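Local coordinates for beta-lactamase (Nostoc sp., PDB 6NHS), which probably hydrolyses beta-lactam antibiotics, as a class D serine beta-lactamase of the penicillin-binding protein fold, at residues A52-Q57 with A231-I236; I67-V72 with W114-L119; L74-I79 with H125-K130. All coordinates share one frame; numbering follows the deposited sequence. Where two conformers were deposited one is given.

Interaction 1 (A52-Q57 with A231-I236); sequences AARNSQ and ATNIDI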
loop_
_atom_site.group_PDB
_atom_site.type_symbol
_atom_site.label_atom_id
_atom_site.label_comp_id
_atom_site.label_asym_id
_atom_site.label_seq_id
_atom_site.Cartn_x
_atom_site.Cartn_y
_atom_site.Cartn_z
ATOM N N ALA A 52 -14.584 11.521 -6.649
ATOM C CA ALA A 52 -15.198 10.659 -5.641
ATOM C C ALA A 52 -15.635 9.319 -6.222
ATOM O O ALA A 52 -15.570 8.289 -5.538
ATOM C CB ALA A 52 -16.391 11.372 -5.003
ATOM N N ALA A 53 -16.097 9.311 -7.475
ATOM C CA ALA A 53 -16.570 8.067 -8.076
ATOM C C ALA A 53 -15.452 7.035 -8.158
ATOM O O ALA A 53 -15.668 5.842 -7.903
ATOM C CB ALA A 53 -17.149 8.338 -9.464
ATOM N N ARG A 54 -14.243 7.476 -8.500
ATOM C CA ARG A 54 -13.130 6.544 -8.623
ATOM C C ARG A 54 -12.686 6.025 -7.259
ATOM O O ARG A 54 -12.168 4.906 -7.160
ATOM C CB ARG A 54 -11.973 7.222 -9.364
ATOM C CG ARG A 54 -10.838 6.287 -9.766
ATOM C CD ARG A 54 -9.706 7.049 -10.448
ATOM N NE ARG A 54 -8.569 6.183 -10.756
ATOM C CZ ARG A 54 -8.100 5.963 -11.981
ATOM N NH1 ARG A 54 -8.657 6.561 -13.026
ATOM N NH2 ARG A 54 -7.059 5.159 -12.163
ATOM N N ASN A 55 -12.888 6.810 -6.197
ATOM C CA ASN A 55 -12.536 6.364 -4.851
ATOM C C ASN A 55 -13.380 5.186 -4.381
ATOM O O ASN A 55 -13.024 4.557 -3.381
ATOM C CB ASN A 55 -12.663 7.523 -3.854
ATOM C CG ASN A 55 -11.514 8.520 -3.961
ATOM O OD1 ASN A 55 -10.409 8.167 -4.357
ATOM N ND2 ASN A 55 -11.777 9.770 -3.608
ATOM N N SER A 56 -14.480 4.876 -5.068
ATOM C CA SER A 56 -15.283 3.693 -4.776
ATOM C C SER A 56 -15.106 2.595 -5.816
ATOM O O SER A 56 -15.839 1.602 -5.780
ATOM C CB SER A 56 -16.765 4.065 -4.670
ATOM O OG SER A 56 -17.021 4.838 -3.512
ATOM N N GLN A 57 -14.172 2.755 -6.749
ATOM C CA GLN A 57 -13.913 1.740 -7.759
ATOM C C GLN A 57 -12.780 0.833 -7.302
ATOM O O GLN A 57 -11.853 1.272 -6.619
ATOM C CB GLN A 57 -13.563 2.386 -9.101
ATOM C CG GLN A 57 -14.733 3.118 -9.741
ATOM C CD GLN A 57 -14.330 3.903 -10.975
ATOM O OE1 GLN A 57 -13.179 3.846 -11.419
ATOM N NE2 GLN A 57 -15.278 4.648 -11.533
ATOM N N ALA A 231 -5.100 7.817 0.088
ATOM C CA ALA A 231 -5.051 6.806 -0.961
ATOM C C ALA A 231 -5.124 7.528 -2.295
ATOM O O ALA A 231 -6.118 8.209 -2.583
ATOM C CB ALA A 231 -6.194 5.790 -0.832
ATOM N N THR A 232 -4.068 7.391 -3.091
ATOM C CA THR A 232 -3.983 7.970 -4.421
ATOM C C THR A 232 -4.040 6.852 -5.454
ATOM O O THR A 232 -3.395 5.809 -5.293
ATOM C CB THR A 232 -2.689 8.782 -4.582
ATOM O OG1 THR A 232 -2.732 9.929 -3.722
ATOM C CG2 THR A 232 -2.518 9.249 -6.017
ATOM N N ASN A 233 -4.819 7.067 -6.511
ATOM C CA ASN A 233 -5.016 6.058 -7.545
ATOM C C ASN A 233 -5.064 6.765 -8.890
ATOM O O ASN A 233 -5.890 7.659 -9.081
ATOM C CB ASN A 233 -6.310 5.272 -7.298
ATOM C CG ASN A 233 -6.471 4.107 -8.241
ATOM O OD1 ASN A 233 -6.845 4.281 -9.399
ATOM N ND2 ASN A 233 -6.192 2.901 -7.746
ATOM N N ILE A 234 -4.176 6.382 -9.813
ATOM C CA ILE A 234 -4.069 7.068 -11.096
ATOM C C ILE A 234 -3.969 6.061 -12.236
ATOM O O ILE A 234 -3.629 4.893 -12.043
ATOM C CB ILE A 234 -2.850 8.020 -11.154
ATOM C CG1 ILE A 234 -1.547 7.208 -11.142
ATOM C CG2 ILE A 234 -2.882 9.008 -10.008
ATOM C CD1 ILE A 234 -0.309 8.019 -11.530
ATOM N N ASP A 235 -4.261 6.548 -13.442
ATOM C CA ASP A 235 -3.896 5.845 -14.663
ATOM C C ASP A 235 -2.425 6.092 -14.980
ATOM O O ASP A 235 -1.942 7.224 -14.900
ATOM C CB ASP A 235 -4.744 6.322 -15.844
ATOM C CG ASP A 235 -6.203 5.913 -15.739
ATOM O OD1 ASP A 235 -6.564 5.149 -14.821
ATOM O OD2 ASP A 235 -6.988 6.368 -16.595
ATOM N N ILE A 236 -1.715 5.033 -15.359
ATOM C CA ILE A 236 -0.343 5.140 -15.848
ATOM C C ILE A 236 -0.348 4.719 -17.311
ATOM O O ILE A 236 -0.579 3.546 -17.629
ATOM C CB ILE A 236 0.632 4.286 -15.025
ATOM C CG1 ILE A 236 0.741 4.827 -13.600
ATOM C CG2 ILE A 236 2.011 4.251 -15.688
ATOM C CD1 ILE A 236 1.671 4.021 -12.718
HETATM O O HOH W 1 -7.903 7.533 -4.793
#
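Arg54 sits in the tight turn 52-57, held by backbone bonds from Ser56 N to Ala53 O and from Gln57 N to Arg54 O, and reaches across to the extended strand 231-236, meeting Asn233 and Asp235. Its side chain runs almost straight from CG to NE, with CG anti to the backbone N (chi1 -170°), and that extension delivers the guanidinium to the strand. There NE and NH2 grip one oxygen side-on: Arg54 NE lies 2.9 Å from Asn233 OD1, and Arg54 NH2 is equally close to the same Asn233 OD1. The oxygen lies almost in the guanidinium plane; the amide plane is nevertheless turned 50° from it. Strand 226-236 belongs to the antiparallel sheet of the serine beta-lactamase fold, between strands 35-41 and 213-223, and Asn233 pairs through its backbone with Ser36. Beyond the amide, NH2 also forms a salt bridge, with Arg54 NH2 2.7 Å from Asp235 OD1; the nitrogen approaches from above the carboxylate plane. Arg54 NH1 adds a weak bond to the same Asp235 OD1. Asp235 OD2 is engaged by Arg237, so each carboxylate oxygen has an arginine partner, which would be expected to stabilise the negative charge. Nearer the start of the strand segment, a water donates to both Asn55 OD1, at 2.6 Å, and the backbone Ala231 O; Ser36 OG also bonds Asn55 OD1.

Interaction 2 (I67-V72 with W114-L119); sequences IFNSLV and WFYQVL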
loop_
_atom_site.group_PDB
_atom_site.type_symbol
_atom_site.label_atom_id
_atom_site.label_comp_id
_atom_site.label_asym_id
_atom_site.label_seq_id
_atom_site.Cartn_x
_atom_site.Cartn_y
_atom_site.Cartn_z
ATOM N N ILE A 67 1.647 -4.087 2.533
ATOM C CA ILE A 67 1.304 -3.657 3.889
ATOM C C ILE A 67 0.544 -4.761 4.614
ATOM O O ILE A 67 0.906 -5.163 5.726
ATOM C CB ILE A 67 0.496 -2.348 3.858
ATOM C CG1 ILE A 67 1.315 -1.213 3.228
ATOM C CG2 ILE A 67 0.038 -1.977 5.269
ATOM C CD1 ILE A 67 0.475 0.042 2.922
ATOM N N PHE A 68 -0.516 -5.273 3.983
ATOM C CA PHE A 68 -1.283 -6.376 4.560
ATOM C C PHE A 68 -0.431 -7.635 4.685
ATOM O O PHE A 68 -0.432 -8.300 5.727
ATOM C CB PHE A 68 -2.516 -6.641 3.698
ATOM C CG PHE A 68 -3.373 -7.774 4.188
ATOM C CD1 PHE A 68 -3.115 -9.077 3.799
ATOM C CD2 PHE A 68 -4.445 -7.531 5.033
ATOM C CE1 PHE A 68 -3.907 -10.125 4.251
ATOM C CE2 PHE A 68 -5.243 -8.572 5.483
ATOM C CZ PHE A 68 -4.966 -9.868 5.095
ATOM N N ASN A 69 0.304 -7.978 3.622
ATOM C CA ASN A 69 1.112 -9.197 3.622
ATOM C C ASN A 69 2.153 -9.176 4.740
ATOM O O ASN A 69 2.404 -10.203 5.383
ATOM C CB ASN A 69 1.784 -9.358 2.254
ATOM C CG ASN A 69 2.047 -10.816 1.876
ATOM O OD1 ASN A 69 1.890 -11.727 2.690
ATOM N ND2 ASN A 69 2.452 -11.033 0.623
ATOM N N SER A 70 2.764 -8.012 4.986
ATOM C CA SER A 70 3.773 -7.894 6.039
ATOM C C SER A 70 3.177 -8.188 7.409
ATOM O O SER A 70 3.802 -8.863 8.236
ATOM C CB SER A 70 4.384 -6.486 6.040
ATOM O OG SER A 70 4.965 -6.154 4.789
ATOM N N LEU A 71 1.977 -7.659 7.673
ATOM C CA LEU A 71 1.302 -7.894 8.946
ATOM C C LEU A 71 1.048 -9.377 9.172
ATOM O O LEU A 71 1.336 -9.910 10.253
ATOM C CB LEU A 71 -0.021 -7.127 8.977
ATOM C CG LEU A 71 0.119 -5.610 8.949
ATOM C CD1 LEU A 71 -1.190 -4.957 8.487
ATOM C CD2 LEU A 71 0.519 -5.130 10.344
ATOM N N VAL A 72 0.489 -10.057 8.170
ATOM C CA VAL A 72 0.134 -11.464 8.342
ATOM C C VAL A 72 1.392 -12.313 8.457
ATOM O O VAL A 72 1.451 -13.259 9.254
ATOM C CB VAL A 72 -0.764 -11.932 7.182
ATOM C CG1 VAL A 72 -1.089 -13.413 7.317
ATOM C CG2 VAL A 72 -2.062 -11.081 7.121
ATOM N N TRP A 114 9.412 -10.989 -5.221
ATOM C CA TRP A 114 9.698 -12.393 -4.929
ATOM C C TRP A 114 9.742 -12.664 -3.426
ATOM O O TRP A 114 9.325 -13.737 -2.982
ATOM C CB TRP A 114 11.001 -12.841 -5.601
ATOM C CG TRP A 114 12.284 -12.250 -5.044
ATOM C CD1 TRP A 114 13.035 -11.257 -5.606
ATOM C CD2 TRP A 114 12.971 -12.638 -3.841
ATOM N NE1 TRP A 114 14.139 -10.995 -4.825
ATOM C CE2 TRP A 114 14.123 -11.826 -3.737
ATOM C CE3 TRP A 114 12.728 -13.594 -2.849
ATOM C CZ2 TRP A 114 15.024 -11.939 -2.676
ATOM C CZ3 TRP A 114 13.624 -13.705 -1.793
ATOM C CH2 TRP A 114 14.756 -12.880 -1.714
ATOM N N PHE A 115 10.232 -11.704 -2.637
ATOM C CA PHE A 115 10.246 -11.845 -1.181
ATOM C C PHE A 115 8.832 -12.050 -0.648
ATOM O O PHE A 115 8.573 -12.963 0.147
ATOM C CB PHE A 115 10.896 -10.597 -0.565
ATOM C CG PHE A 115 11.101 -10.666 0.933
ATOM C CD1 PHE A 115 10.082 -10.321 1.812
ATOM C CD2 PHE A 115 12.336 -11.028 1.460
ATOM C CE1 PHE A 115 10.280 -10.369 3.189
ATOM C CE2 PHE A 115 12.541 -11.067 2.832
ATOM C CZ PHE A 115 11.518 -10.739 3.694
ATOM N N TYR A 116 7.891 -11.229 -1.108
ATOM C CA TYR A 116 6.523 -11.330 -0.621
ATOM C C TYR A 116 5.784 -12.523 -1.203
ATOM O O TYR A 116 4.813 -12.989 -0.598
ATOM C CB TYR A 116 5.796 -10.021 -0.915
ATOM C CG TYR A 116 6.135 -8.973 0.113
ATOM C CD1 TYR A 116 5.340 -8.805 1.234
ATOM C CD2 TYR A 116 7.272 -8.183 -0.015
ATOM C CE1 TYR A 116 5.646 -7.865 2.187
ATOM C CE2 TYR A 116 7.593 -7.238 0.939
ATOM C CZ TYR A 116 6.772 -7.083 2.038
ATOM O OH TYR A 116 7.065 -6.142 2.995
ATOM N N GLN A 117 6.223 -13.045 -2.350
ATOM C CA GLN A 117 5.642 -14.289 -2.840
ATOM C C GLN A 117 6.031 -15.464 -1.948
ATOM O O GLN A 117 5.215 -16.363 -1.706
ATOM C CB GLN A 117 6.064 -14.530 -4.286
ATOM C CG GLN A 117 5.385 -13.587 -5.280
ATOM C CD GLN A 117 5.888 -13.792 -6.694
ATOM O OE1 GLN A 117 7.093 -13.778 -6.943
ATOM N NE2 GLN A 117 4.969 -14.007 -7.624
ATOM N N VAL A 118 7.269 -15.477 -1.441
ATOM C CA VAL A 118 7.651 -16.496 -0.462
ATOM C C VAL A 118 6.774 -16.383 0.780
ATOM O O VAL A 118 6.259 -17.385 1.291
ATOM C CB VAL A 118 9.144 -16.377 -0.100
ATOM C CG1 VAL A 118 9.500 -17.371 1.011
ATOM C CG2 VAL A 118 10.025 -16.599 -1.325
ATOM N N LEU A 119 6.586 -15.154 1.278
ATOM C CA LEU A 119 5.774 -14.964 2.479
ATOM C C LEU A 119 4.366 -15.507 2.278
ATOM O O LEU A 119 3.835 -16.208 3.146
ATOM C CB LEU A 119 5.719 -13.484 2.855
ATOM C CG LEU A 119 7.036 -12.796 3.244
ATOM C CD1 LEU A 119 6.756 -11.362 3.671
ATOM C CD2 LEU A 119 7.749 -13.551 4.370
#
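Two polar links join Ser70 and Asn69 to Tyr116, and they are unequal. The stronger is between hydroxyls: Tyr116 OH donates to Ser70 OG at 2.8 Å. Ser70 OG is also hydrogen-bonded to Lys66 O, one helical turn earlier, an arrangement that fixes the direction of the serine hydroxyl. Its torsion is suited to both partners, since OG stands beside the backbone N and anti to the carbonyl carbon (chi1 -58°). The second link is weak: Asn69 ND2 lies 3.3 Å from the backbone Tyr116 O, with an N-H...O angle of 130°.

Van der Waals contact fills in between these bonds. Asn69 and Tyr116 run alongside one another, pointing opposite ways, the amide meeting the ring at its edge; Asn69 CB comes 3.7 Å from Tyr116 CD1. Ser70 OG likewise lies at the ring edge, in its plane. Leu119 adds a lighter touch, its CB 4.2 Å from Asn69 OD1.

The segments 67-72 and 114-119, of helices 65-76 and 113-123, approach to 10.3 Å between axes, at 46°. A formic acid molecule, probably from the crystallisation liquor, lies about 3 Å from the Tyr116 side chain. This buried helix pair is part of the serine beta-lactamase fold, and Tyr116 touches the residues of a sequence pattern, Ser63 to Lys66, consistent with the SxxK motif of the family's active-site helix.

Interaction 3 (L74-I79 with H125-K130); sequences LETGVI and HERMEK
Thr76, near the end of helix 65-76, faces Arg127 on helix 125-135, and their CA atoms are the nearest pair across the two segments, 8.6 Å apart. Between Thr76 and Val78 the chain leaves the helix through Gly77, whose positive phi (83°) would press a side chain against the preceding carbonyl oxygen. The pairing belongs to the all-helical portion of the serine beta-lactamase fold, where the C-terminal end of helix 65-76 lies against the start of helix 125-135 at the protein surface.

Both Thr76 and Val78 send their CB atoms toward the opposite helix, and Arg127 does the same in return. Its chain bends at chi3 (-65°), which swings the guanidinium across the end of the first helix. Thr76 CB lies over one face of that flat group, displaced toward its rim, 3.8 Å from Arg127 NH1. The aliphatic part of the arginine joins in as well, with Arg127 CD 4.1 Å from Thr76 CG2.

Thr76 OG1 and Arg127 NE and NH2 have partners elsewhere; what crosses between the segments is van der Waals contact. Thr76 OG1 turns back to its own helix, hydrogen-bonding Val72 O, a placement allowed by the chi1 of 58° that sets the hydroxyl between the backbone N and the carbonyl carbon. Arg127 NE donates to Ile123 O and NH2 to Lys122 O, both at the end of helix 113-123. Those two bonds, directed at consecutive carbonyls, should restrict rotation of the guanidinium. Val78 and Arg127 point at each other, Val78 CG1 coming within 3.5 Å of Arg127 NH2.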
loop_
_atom_site.group_PDB
_atom_site.type_symbol
_atom_site.label_atom_id
_atom_site.label_comp_id
_atom_site.label_asym_id
_atom_site.label_seq_id
_atom_site.Cartn_x
_atom_site.Cartn_y
_atom_site.Cartn_z
ATOM N N LEU A 74 4.396 -11.498 9.638
ATOM C CA LEU A 74 4.969 -11.355 10.973
ATOM C C LEU A 74 4.076 -11.990 12.029
ATOM O O LEU A 74 4.571 -12.658 12.945
ATOM C CB LEU A 74 5.201 -9.875 11.290
ATOM C CG LEU A 74 6.373 -9.242 10.530
ATOM C CD1 LEU A 74 6.256 -7.705 10.549
ATOM C CD2 LEU A 74 7.717 -9.700 11.103
ATOM N N GLU A 75 2.760 -11.793 11.923
ATOM C CA GLU A 75 1.856 -12.322 12.940
ATOM C C GLU A 75 1.885 -13.845 12.975
ATOM O O GLU A 75 1.888 -14.445 14.057
ATOM C CB GLU A 75 0.431 -11.823 12.700
ATOM C CG GLU A 75 -0.510 -12.112 13.856
ATOM C CD GLU A 75 -0.143 -11.345 15.114
ATOM O OE1 GLU A 75 0.496 -10.276 15.006
ATOM O OE2 GLU A 75 -0.497 -11.806 16.215
ATOM N N THR A 76 1.885 -14.489 11.802
ATOM C CA THR A 76 1.946 -15.945 11.736
ATOM C C THR A 76 3.337 -16.477 12.023
ATOM O O THR A 76 3.489 -17.675 12.277
ATOM C CB THR A 76 1.517 -16.450 10.355
ATOM O OG1 THR A 76 2.358 -15.860 9.352
ATOM C CG2 THR A 76 0.049 -16.104 10.076
ATOM N N GLY A 77 4.354 -15.625 11.950
ATOM C CA GLY A 77 5.705 -16.055 12.222
ATOM C C GLY A 77 6.418 -16.704 11.061
ATOM O O GLY A 77 7.460 -17.335 11.273
ATOM N N VAL A 78 5.910 -16.563 9.830
ATOM C CA VAL A 78 6.650 -17.117 8.702
ATOM C C VAL A 78 7.884 -16.277 8.406
ATOM O O VAL A 78 8.796 -16.738 7.706
ATOM C CB VAL A 78 5.757 -17.266 7.452
ATOM C CG1 VAL A 78 4.458 -18.057 7.794
ATOM C CG2 VAL A 78 5.452 -15.926 6.831
ATOM N N ILE A 79 7.929 -15.046 8.913
ATOM C CA ILE A 79 9.144 -14.239 8.969
ATOM C C ILE A 79 9.262 -13.733 10.404
ATOM O O ILE A 79 8.273 -13.278 10.991
ATOM C CB ILE A 79 9.122 -13.087 7.936
ATOM C CG1 ILE A 79 10.498 -12.411 7.809
ATOM C CG2 ILE A 79 8.031 -12.045 8.247
ATOM C CD1 ILE A 79 11.423 -13.084 6.801
ATOM N N HIS A 125 -2.813 -20.729 1.702
ATOM C CA HIS A 125 -4.129 -20.268 1.256
ATOM C C HIS A 125 -5.118 -20.172 2.415
ATOM O O HIS A 125 -5.852 -19.185 2.529
ATOM C CB HIS A 125 -4.658 -21.203 0.164
ATOM C CG HIS A 125 -5.995 -20.808 -0.387
ATOM N ND1 HIS A 125 -7.177 -21.352 0.066
ATOM C CD2 HIS A 125 -6.333 -19.935 -1.366
ATOM C CE1 HIS A 125 -8.189 -20.824 -0.604
ATOM N NE2 HIS A 125 -7.703 -19.965 -1.482
ATOM N N GLU A 126 -5.148 -21.178 3.291
ATOM C CA GLU A 126 -6.145 -21.192 4.359
ATOM C C GLU A 126 -5.917 -20.057 5.350
ATOM O O GLU A 126 -6.861 -19.360 5.734
ATOM C CB GLU A 126 -6.139 -22.537 5.086
ATOM C CG GLU A 126 -7.134 -22.579 6.241
ATOM C CD GLU A 126 -7.052 -23.856 7.053
ATOM O OE1 GLU A 126 -6.400 -24.817 6.596
ATOM O OE2 GLU A 126 -7.646 -23.894 8.153
ATOM N N ARG A 127 -4.674 -19.864 5.792
ATOM C CA ARG A 127 -4.405 -18.774 6.722
ATOM C C ARG A 127 -4.597 -17.419 6.057
ATOM O O ARG A 127 -5.076 -16.476 6.694
ATOM C CB ARG A 127 -2.994 -18.891 7.299
ATOM C CG ARG A 127 -2.856 -19.964 8.369
ATOM C CD ARG A 127 -1.578 -19.763 9.175
ATOM N NE ARG A 127 -0.378 -19.947 8.365
ATOM C CZ ARG A 127 0.828 -20.183 8.869
ATOM N NH1 ARG A 127 0.998 -20.254 10.182
ATOM N NH2 ARG A 127 1.865 -20.351 8.064
HETATM N N MSE A 128 -4.236 -17.300 4.781
HETATM C CA MSE A 128 -4.368 -16.024 4.083
HETATM C C MSE A 128 -5.837 -15.643 3.968
HETATM O O MSE A 128 -6.211 -14.504 4.218
HETATM C CB MSE A 128 -3.737 -16.075 2.694
HETATM C CG MSE A 128 -3.746 -14.718 1.981
HETATM SE SE MSE A 128 -2.443 -13.446 2.690
HETATM C CE MSE A 128 -0.842 -14.165 1.804
ATOM N N GLU A 129 -6.673 -16.610 3.592
ATOM C CA GLU A 129 -8.099 -16.327 3.467
ATOM C C GLU A 129 -8.702 -15.909 4.806
ATOM O O GLU A 129 -9.537 -15.003 4.862
ATOM C CB GLU A 129 -8.833 -17.545 2.899
ATOM C CG GLU A 129 -10.134 -17.172 2.191
ATOM C CD GLU A 129 -11.009 -18.364 1.884
ATOM O OE1 GLU A 129 -10.476 -19.455 1.594
ATOM O OE2 GLU A 129 -12.245 -18.209 1.944
ATOM N N LYS A 130 -8.295 -16.567 5.897
ATOM C CA LYS A 130 -8.821 -16.214 7.214
ATOM C C LYS A 130 -8.489 -14.770 7.568
ATOM O O LYS A 130 -9.360 -14.013 8.013
ATOM C CB LYS A 130 -8.276 -17.164 8.283
ATOM C CG LYS A 130 -8.879 -18.557 8.253
ATOM C CD LYS A 130 -8.540 -19.338 9.517
ATOM C CE LYS A 130 -8.718 -20.834 9.307
ATOM N NZ LYS A 130 -10.009 -21.151 8.637
#

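How the interactions relate
From the N terminus, the chain enters interaction 1 at 52-57, just after strand 46-50, and closes that contact only at 231-236, on the late strand 226-236; the long excursion between them holds both other interactions. Within it, helix 65-76 supplies 67-72 and leads into 74-79. Interaction 2 closes its loop at 114-119, on helix 113-123, and interaction 3 at 125-130, on helix 125-135, so the two cross. They also touch: Asn69 OD1 lies 3.8 Å from CE of selenomethionine Met128. Together they bind helix 65-76 and the turn after it to those two helices, while interaction 1 ties a loop to the sheet on the other side of the chain's centre.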